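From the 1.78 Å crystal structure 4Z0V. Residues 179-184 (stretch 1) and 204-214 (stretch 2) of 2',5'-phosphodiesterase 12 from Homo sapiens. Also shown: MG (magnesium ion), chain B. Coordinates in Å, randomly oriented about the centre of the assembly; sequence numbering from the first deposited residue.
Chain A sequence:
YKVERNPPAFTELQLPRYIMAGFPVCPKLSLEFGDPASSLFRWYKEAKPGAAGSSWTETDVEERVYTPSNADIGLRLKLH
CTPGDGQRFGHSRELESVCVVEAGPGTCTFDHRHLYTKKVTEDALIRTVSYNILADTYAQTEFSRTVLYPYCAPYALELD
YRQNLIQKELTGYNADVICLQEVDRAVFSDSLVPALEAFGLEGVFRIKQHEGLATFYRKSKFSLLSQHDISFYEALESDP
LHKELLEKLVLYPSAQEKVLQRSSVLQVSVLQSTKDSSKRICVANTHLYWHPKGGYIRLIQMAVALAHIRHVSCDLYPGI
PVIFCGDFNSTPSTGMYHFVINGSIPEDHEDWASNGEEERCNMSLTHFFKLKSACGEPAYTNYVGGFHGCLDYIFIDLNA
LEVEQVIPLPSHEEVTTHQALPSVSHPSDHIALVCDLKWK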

# COMPACT_ATOMS: atom_id res chain seq x y z
N CYS A 179 -0.71 -3.56 -1.93
CA CYS A 179 -1.94 -2.79 -1.79
C CYS A 179 -1.76 -1.83 -0.64
O CYS A 179 -1.49 -2.24 0.48
CB CYS A 179 -3.14 -3.70 -1.57
SG CYS A 179 -3.59 -4.68 -3.02
N LEU A 180 -1.94 -0.55 -0.93
CA LEU A 180 -1.71 0.48 0.06
C LEU A 180 -2.93 1.32 0.30
O LEU A 180 -3.70 1.58 -0.63
CB LEU A 180 -0.59 1.41 -0.45
CG LEU A 180 0.76 0.77 -0.82
CD1 LEU A 180 1.73 1.83 -1.32
CD2 LEU A 180 1.39 0.06 0.40
N GLN A 181 -3.06 1.83 1.52
CA GLN A 181 -4.13 2.74 1.91
C GLN A 181 -3.51 4.00 2.47
O GLN A 181 -2.34 3.99 2.87
CB GLN A 181 -5.11 2.12 2.91
CG GLN A 181 -5.66 0.74 2.48
CD GLN A 181 -4.71 -0.38 2.82
OE1 GLN A 181 -4.01 -0.35 3.83
NE2 GLN A 181 -4.63 -1.39 1.97
N GLU A 182 -4.27 5.10 2.45
CA GLU A 182 -3.85 6.42 2.95
C GLU A 182 -2.63 6.92 2.17
O GLU A 182 -1.65 7.43 2.75
CB GLU A 182 -3.62 6.41 4.47
CG GLU A 182 -4.93 6.38 5.24
CD GLU A 182 -4.79 6.80 6.68
OE1 GLU A 182 -3.98 7.72 6.96
OE2 GLU A 182 -5.50 6.24 7.54
N VAL A 183 -2.72 6.79 0.85
CA VAL A 183 -1.69 7.28 -0.05
C VAL A 183 -2.06 8.69 -0.48
O VAL A 183 -3.05 8.87 -1.19
CB VAL A 183 -1.55 6.34 -1.29
CG1 VAL A 183 -0.48 6.87 -2.28
CG2 VAL A 183 -1.23 4.90 -0.88
N ASP A 184 -1.22 9.66 -0.17
CA ASP A 184 -1.48 11.04 -0.65
C ASP A 184 -1.17 11.12 -2.13
O ASP A 184 -0.32 10.36 -2.63
CB ASP A 184 -0.61 12.06 0.11
CG ASP A 184 -0.76 12.04 1.61
OD1 ASP A 184 0.10 11.40 2.29
OD2 ASP A 184 -1.64 12.76 2.12
N VAL A 204 -1.27 1.81 -9.83
CA VAL A 204 -2.51 2.54 -10.15
C VAL A 204 -3.02 3.18 -8.84
O VAL A 204 -2.81 2.66 -7.73
CB VAL A 204 -3.56 1.65 -10.85
CG1 VAL A 204 -3.09 1.25 -12.26
CG2 VAL A 204 -3.92 0.41 -10.03
N PHE A 205 -3.64 4.35 -8.98
CA PHE A 205 -4.06 5.15 -7.83
C PHE A 205 -5.53 5.51 -7.93
O PHE A 205 -5.99 5.91 -9.01
CB PHE A 205 -3.18 6.42 -7.78
CG PHE A 205 -3.43 7.39 -6.65
CD1 PHE A 205 -3.29 6.98 -5.32
CD2 PHE A 205 -3.69 8.73 -6.90
CE1 PHE A 205 -3.50 7.89 -4.26
CE2 PHE A 205 -3.88 9.64 -5.85
CZ PHE A 205 -3.78 9.21 -4.54
N ARG A 206 -6.25 5.41 -6.81
CA ARG A 206 -7.66 5.81 -6.72
C ARG A 206 -7.79 6.75 -5.52
O ARG A 206 -7.79 6.29 -4.38
CB ARG A 206 -8.57 4.58 -6.61
CG ARG A 206 -10.06 4.87 -6.28
CD ARG A 206 -10.73 5.75 -7.33
NE ARG A 206 -10.60 5.17 -8.66
CZ ARG A 206 -11.00 5.74 -9.79
NH1 ARG A 206 -11.56 6.94 -9.78
NH2 ARG A 206 -10.82 5.12 -10.95
N ILE A 207 -7.86 8.06 -5.78
CA ILE A 207 -7.93 9.02 -4.69
C ILE A 207 -9.38 9.17 -4.19
O ILE A 207 -10.31 8.90 -4.95
CB ILE A 207 -7.31 10.39 -5.10
CG1 ILE A 207 -6.87 11.19 -3.84
CG2 ILE A 207 -8.24 11.21 -6.03
CD1 ILE A 207 -6.03 12.34 -4.09
N LYS A 208 -9.56 9.54 -2.91
CA LYS A 208 -10.86 9.90 -2.35
C LYS A 208 -10.90 11.44 -2.43
O LYS A 208 -11.20 11.99 -3.50
CB LYS A 208 -11.00 9.38 -0.93
CG LYS A 208 -11.54 7.98 -0.78
CD LYS A 208 -12.19 7.78 0.59
CE LYS A 208 -11.23 7.85 1.76
NZ LYS A 208 -11.80 7.19 2.97
N GLN A 209 -10.41 12.14 -1.39
CA GLN A 209 -10.28 13.58 -1.46
C GLN A 209 -8.81 13.96 -1.62
O GLN A 209 -8.38 14.36 -2.70
CB GLN A 209 -10.91 14.28 -0.23
CG GLN A 209 -10.80 15.80 -0.36
CD GLN A 209 -11.58 16.52 0.69
OE1 GLN A 209 -11.82 16.02 1.80
NE2 GLN A 209 -11.94 17.74 0.37
N HIS A 210 -8.04 13.85 -0.54
CA HIS A 210 -6.63 14.21 -0.55
C HIS A 210 -5.75 12.95 -0.48
O HIS A 210 -4.55 13.05 -0.63
CB HIS A 210 -6.33 15.14 0.64
CG HIS A 210 -6.99 16.47 0.50
ND1 HIS A 210 -6.98 17.16 -0.71
CD2 HIS A 210 -7.64 17.21 1.43
CE1 HIS A 210 -7.63 18.29 -0.48
NE2 HIS A 210 -8.07 18.36 0.78
N GLU A 211 -6.36 11.78 -0.29
CA GLU A 211 -5.61 10.54 -0.21
C GLU A 211 -6.48 9.40 -0.65
O GLU A 211 -7.71 9.53 -0.68
CB GLU A 211 -5.04 10.28 1.23
CG GLU A 211 -6.02 10.33 2.40
CD GLU A 211 -6.91 9.12 2.58
OE1 GLU A 211 -6.54 8.04 2.08
OE2 GLU A 211 -7.92 9.22 3.31
N GLY A 212 -5.86 8.28 -0.96
CA GLY A 212 -6.62 7.12 -1.37
C GLY A 212 -5.83 5.84 -1.40
O GLY A 212 -4.93 5.59 -0.57
N LEU A 213 -6.19 5.04 -2.37
CA LEU A 213 -5.68 3.70 -2.49
C LEU A 213 -4.71 3.56 -3.64
O LEU A 213 -4.95 4.15 -4.70
CB LEU A 213 -6.86 2.75 -2.75
CG LEU A 213 -8.06 2.76 -1.78
CD1 LEU A 213 -9.14 1.80 -2.32
CD2 LEU A 213 -7.64 2.33 -0.37
N ALA A 214 -3.70 2.70 -3.47
CA ALA A 214 -2.82 2.35 -4.59
C ALA A 214 -2.58 0.84 -4.63
O ALA A 214 -2.52 0.18 -3.59
CB ALA A 214 -1.48 3.08 -4.49
MG MG B . -5.24 6.28 9.54
O HOH W 1 -7.21 5.42 2.17
O HOH W 2 -4.72 8.31 9.47
O HOH W 3 -2.31 14.95 0.66
O HOH W 4 -7.21 7.04 9.81
O HOH W 5 -6.02 4.45 9.93
O HOH W 6 -4.92 6.40 11.65
O HOH W 7 -3.29 5.51 9.29

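Four backbone hydrogen bonds, grouped in two antiparallel pairs, hold residues 179-184 against the strand 211-214. In the first pair, Leu180 N donates to Ala214 O (2.8 Å) and Ala214 N donates back to Leu180 O (3.1 Å), both nearly straight. In the second, Val183 N donates to Gly212 O (2.9 Å) and Gly212 N returns the bond to Val183 O (2.9 Å), the latter somewhat more bent, at 155°. Between the pairs the register shifts by one residue: two residues, Gln181 and Glu182, lie between Leu180 and Val183, whereas Leu213 alone lies between Gly212 and Ala214. This is a beta bulge, and the chain turns a corner there, with Glu182 at positive phi and psi (61°/46°). Here Glu182 N sits 3.1 Å from Gly212 O but at a poor angle, and Gly212 O is left to Val183 N.

A water bridges the two stretches at the bulge. Water 1 accepts from Glu182 N (3.0 Å) and donates to Glu211 OE1 (2.7 Å), so a backbone amide outside the ladder is tied to a carboxylate of the opposing strand. Glu211 reaches this position with chi1 and chi2 both p, which also brings its OE1 to 3.3 Å from Glu182 CA. The Glu182 side chain starts away from the second stretch and runs out to the magnesium ion, which Glu182 OE2 binds at 2.0 Å; five waters complete the six ligands. Water 2, one of these, also donates to Glu182 OE1 (2.7 Å).

Beyond the bulge, Asp184 faces Glu211 as a non-hydrogen-bonded pair, their CA atoms 4.2 Å apart and their side chains on the same face. Water 3 links Asp184 to the turn, donating to Asp184 OD2 (2.7 Å) and, at longer range, to His210 O (3.2 Å). The ladder is reinforced by CA-H...O contacts: Glu211 CA to Val183 O (3.2 Å), Leu213 CA to Leu180 O (3.4 Å) and Cys179 CA to Ala214 O (3.5 Å).

Packing centres on Val183, which shares a face with Leu180 and Ala214. Its chi1 is t; CG1 lies 3.8 Å from Phe205 CE1, and CG2 lies 4.1 Å from Ala214 CB. The small methyl of Ala214 also meets Leu180 on this face, between the paired strands, CB to CB at 4.5 Å. Phe205 points toward the first stretch and presents its ring edge to Val183 O, CE1 coming to 3.3 Å from that atom. Gly212 suits its place because an ideal CB would lie only 2.0 Å from Arg206 O, within the hairpin that carries it. Leu213 starts away, but its end comes nearer, and CD2 meets Gln181 CG at 3.8 Å, aliphatic carbon against aliphatic carbon. Together the stretches bury 466 Å², with Ala214 and Val183 the most covered.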